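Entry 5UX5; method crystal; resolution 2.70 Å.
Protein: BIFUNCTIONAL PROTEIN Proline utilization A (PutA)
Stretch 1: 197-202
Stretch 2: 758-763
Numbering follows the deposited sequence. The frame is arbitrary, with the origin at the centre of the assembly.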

ATOM      1  N   LEU A 197      -8.059 -13.177   1.747  1.00 44.73           N
ATOM      2  CA  LEU A 197      -7.146 -14.212   1.270  1.00 43.00           C
ATOM      3  C   LEU A 197      -5.685 -13.773   1.371  1.00 39.77           C
ATOM      4  O   LEU A 197      -5.249 -12.863   0.657  1.00 49.85           O
ATOM      5  CB  LEU A 197      -7.509 -14.601  -0.162  1.00 41.29           C
ATOM      6  CG  LEU A 197      -7.301 -16.048  -0.604  1.00 41.91           C
ATOM      7  CD1 LEU A 197      -7.718 -17.042   0.474  1.00 36.36           C
ATOM      8  CD2 LEU A 197      -8.075 -16.289  -1.906  1.00 36.03           C
ATOM      9  N   ASN A 198      -4.940 -14.385   2.280  1.00 34.61           N
ATOM     10  CA  ASN A 198      -3.547 -14.028   2.526  1.00 33.61           C
ATOM     11  C   ASN A 198      -2.619 -14.531   1.423  1.00 42.88           C
ATOM     12  O   ASN A 198      -2.350 -15.737   1.361  1.00 40.26           O
ATOM     13  CB  ASN A 198      -3.111 -14.597   3.860  1.00 32.72           C
ATOM     14  CG  ASN A 198      -1.669 -14.266   4.207  1.00 40.90           C
ATOM     15  OD1 ASN A 198      -0.943 -13.567   3.466  1.00 41.61           O
ATOM     16  ND2 ASN A 198      -1.246 -14.764   5.373  1.00 41.94           N
ATOM     17  N   PRO A 199      -2.042 -13.650   0.602  1.00 40.58           N
ATOM     18  CA  PRO A 199      -1.254 -14.115  -0.552  1.00 32.58           C
ATOM     19  C   PRO A 199       0.027 -14.827  -0.192  1.00 35.97           C
ATOM     20  O   PRO A 199       0.679 -15.350  -1.105  1.00 46.81           O
ATOM     21  CB  PRO A 199      -0.941 -12.826  -1.306  1.00 31.46           C
ATOM     22  CG  PRO A 199      -0.882 -11.794  -0.218  1.00 28.11           C
ATOM     23  CD  PRO A 199      -1.945 -12.192   0.796  1.00 29.15           C
ATOM     24  N   TRP A 200       0.449 -14.834   1.071  1.00 28.38           N
ATOM     25  CA  TRP A 200       1.703 -15.491   1.426  1.00 32.25           C
ATOM     26  C   TRP A 200       1.519 -16.917   1.916  1.00 39.08           C
ATOM     27  O   TRP A 200       2.515 -17.622   2.113  1.00 44.08           O
ATOM     28  CB  TRP A 200       2.444 -14.689   2.502  1.00 27.89           C
ATOM     29  CG  TRP A 200       2.962 -13.379   1.974  1.00 29.10           C
ATOM     30  CD1 TRP A 200       2.335 -12.176   2.036  1.00 26.43           C
ATOM     31  CD2 TRP A 200       4.195 -13.156   1.298  1.00 31.47           C
ATOM     32  NE1 TRP A 200       3.099 -11.215   1.454  1.00 28.62           N
ATOM     33  CE2 TRP A 200       4.248 -11.783   0.980  1.00 32.49           C
ATOM     34  CE3 TRP A 200       5.261 -13.979   0.927  1.00 34.66           C
ATOM     35  CZ2 TRP A 200       5.324 -11.206   0.283  1.00 30.00           C
ATOM     36  CZ3 TRP A 200       6.335 -13.405   0.243  1.00 39.04           C
ATOM     37  CH2 TRP A 200       6.354 -12.027  -0.071  1.00 32.77           C
ATOM     38  N   ASP A 201       0.286 -17.367   2.100  1.00 39.61           N
ATOM     39  CA  ASP A 201       0.009 -18.672   2.683  1.00 40.38           C
ATOM     40  C   ASP A 201      -0.842 -19.456   1.696  1.00 39.82           C
ATOM     41  O   ASP A 201      -2.043 -19.623   1.911  1.00 43.48           O
ATOM     42  CB  ASP A 201      -0.693 -18.520   4.031  1.00 40.96           C
ATOM     43  CG  ASP A 201      -0.895 -19.855   4.745  1.00 51.21           C
ATOM     44  OD1 ASP A 201      -0.105 -20.786   4.465  1.00 60.05           O
ATOM     45  OD2 ASP A 201      -1.832 -19.976   5.584  1.00 32.17           O
ATOM     46  N   ILE A 202      -0.217 -19.938   0.615  1.00 29.68           N
ATOM     47  CA  ILE A 202      -0.989 -20.672  -0.386  1.00 29.79           C
ATOM     48  C   ILE A 202      -1.443 -22.020   0.166  1.00 31.00           C
ATOM     49  O   ILE A 202      -2.602 -22.390  -0.016  1.00 31.17           O
ATOM     50  CB  ILE A 202      -0.191 -20.839  -1.700  1.00 29.51           C
ATOM     51  CG1 ILE A 202      -1.130 -21.261  -2.818  1.00 34.56           C
ATOM     52  CG2 ILE A 202       0.868 -21.891  -1.602  1.00 30.46           C
ATOM     53  CD1 ILE A 202      -0.506 -21.221  -4.171  1.00 31.09           C
TER
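Stretch 2, residues 758-763: ELSTTM

Two loop segments of proline utilization A, far apart in the chain, meet turn against turn. Neither contains a strand that could pair with the other, and the contact is small, burying 266 Å² summed over both sides. Stretch 1 forms a type I β turn from N198 to D201, closed by a backbone hydrogen bond from D201 N to N198 O (3.2 Å); D201 then occupies the N-cap position of a helix that begins with I202. Stretch 2 makes a type I turn of its own from E758 to T761, closed by T761 N to E758 O (2.8 Å), and continues in extended form at T761. The backbones come nearest at D201 and L759, whose CA atoms lie 5.3 Å apart. From there L759 reaches back over W200, S760 sits by the carboxylate of D201, and T762 lies near the amide of N198.

Polar contacts centre on N198, whose CA-to-CB bond points toward stretch 2 with chi1 in the t rotamer. Its side chain serves both segments. Within its own turn, OD1 accepts a nearly straight hydrogen bond from W200 N (3.0 Å, 170°), which fixes the orientation of the amide group and leaves ND2 facing stretch 2. There ND2 donates to L759 O at 2.7 Å; the distance is short, but the angle of 121° makes the bond weak. It is the only hydrogen bond between the stretches. Two more carbonyl oxygens stand farther from the same nitrogen, S760 O at 3.6 Å from N198 ND2 and T761 O at 3.7 Å, so that the amide faces a cluster of backbone oxygens. The methyl carbon CG2 of T762 adds a packing contact, 3.8 Å from N198 ND2.

D201 contributes mainly by proximity. Its OD2 approaches S760 CB to 3.2 Å, a close contact with a carbon, while its CB lies 3.8 Å from L759 O and 4.2 Å from L759 CB. The other carboxylate oxygen, OD1, is engaged in capping the helix that follows.

Apolar packing is supplied by L759, the residue of stretch 2 with the most surface covered. Its chi1 is m and its chi2 t, and CD2 comes to 3.6 Å from W200 O and 4.3 Å from W200 CB. The indole leads away from stretch 2, so W200 offers its backbone and CB here. T761 points its CA-to-CB bond away, and L197, P199, I202, E758 and M763 make no contact across the stretches.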

ATOM      1  N   GLU A 758       4.733 -16.949  11.236  1.00 48.77           N
ATOM      2  CA  GLU A 758       3.739 -17.896  10.746  1.00 41.03           C
ATOM      3  C   GLU A 758       3.055 -17.305   9.517  1.00 32.70           C
ATOM      4  O   GLU A 758       2.315 -16.326   9.633  1.00 40.29           O
ATOM      5  CB  GLU A 758       2.711 -18.215  11.835  1.00 35.11           C
ATOM      6  CG  GLU A 758       3.167 -19.236  12.881  1.00 53.24           C
ATOM      7  CD  GLU A 758       3.536 -20.603  12.283  1.00 61.37           C
ATOM      8  OE1 GLU A 758       3.066 -20.941  11.172  1.00 69.66           O
ATOM      9  OE2 GLU A 758       4.307 -21.346  12.929  1.00 58.79           O
ATOM     10  N   LEU A 759       3.255 -17.935   8.358  1.00 32.44           N
ATOM     11  CA  LEU A 759       2.756 -17.394   7.090  1.00 35.32           C
ATOM     12  C   LEU A 759       1.278 -17.027   7.125  1.00 35.18           C
ATOM     13  O   LEU A 759       0.863 -16.082   6.442  1.00 41.58           O
ATOM     14  CB  LEU A 759       2.992 -18.397   5.966  1.00 42.04           C
ATOM     15  CG  LEU A 759       4.448 -18.606   5.579  1.00 40.20           C
ATOM     16  CD1 LEU A 759       4.592 -19.846   4.687  1.00 32.04           C
ATOM     17  CD2 LEU A 759       4.909 -17.350   4.853  1.00 33.39           C
ATOM     18  N   SER A 760       0.474 -17.736   7.918  1.00 31.90           N
ATOM     19  CA  SER A 760      -0.964 -17.502   7.929  1.00 31.78           C
ATOM     20  C   SER A 760      -1.358 -16.276   8.722  1.00 39.22           C
ATOM     21  O   SER A 760      -2.482 -15.797   8.537  1.00 52.65           O
ATOM     22  CB  SER A 760      -1.708 -18.709   8.500  1.00 33.10           C
ATOM     23  OG  SER A 760      -1.206 -19.071   9.766  1.00 41.81           O
ATOM     24  N   THR A 761      -0.475 -15.790   9.608  1.00 31.69           N
ATOM     25  CA  THR A 761      -0.709 -14.566  10.375  1.00 31.44           C
ATOM     26  C   THR A 761      -0.998 -13.380   9.463  1.00 40.96           C
ATOM     27  O   THR A 761      -0.217 -13.069   8.549  1.00 32.59           O
ATOM     28  CB  THR A 761       0.511 -14.222  11.252  1.00 31.73           C
ATOM     29  OG1 THR A 761       0.784 -15.270  12.182  1.00 44.54           O
ATOM     30  CG2 THR A 761       0.249 -12.978  12.035  1.00 32.83           C
ATOM     31  N   THR A 762      -2.102 -12.688   9.750  1.00 37.66           N
ATOM     32  CA  THR A 762      -2.415 -11.424   9.112  1.00 33.56           C
ATOM     33  C   THR A 762      -2.442 -10.256  10.091  1.00 37.24           C
ATOM     34  O   THR A 762      -2.556  -9.108   9.644  1.00 39.89           O
ATOM     35  CB  THR A 762      -3.760 -11.520   8.354  1.00 33.32           C
ATOM     36  OG1 THR A 762      -4.746 -12.178   9.159  1.00 42.16           O
ATOM     37  CG2 THR A 762      -3.579 -12.340   7.101  1.00 28.45           C
ATOM     38  N   MET A 763      -2.383 -10.509  11.405  1.00 37.79           N
ATOM     39  CA  MET A 763      -2.038  -9.489  12.402  1.00 36.82           C
ATOM     40  C   MET A 763      -1.090 -10.116  13.410  1.00 44.13           C
ATOM     41  O   MET A 763      -1.479 -11.038  14.132  1.00 47.04           O
ATOM     42  CB  MET A 763      -3.238  -8.894  13.137  1.00 30.84           C
ATOM     43  CG  MET A 763      -2.769  -7.749  14.022  1.00 39.67           C
ATOM     44  SD  MET A 763      -3.782  -7.343  15.419  1.00 48.40           S
ATOM     45  CE  MET A 763      -5.186  -6.716  14.595  1.00 39.31           C
TER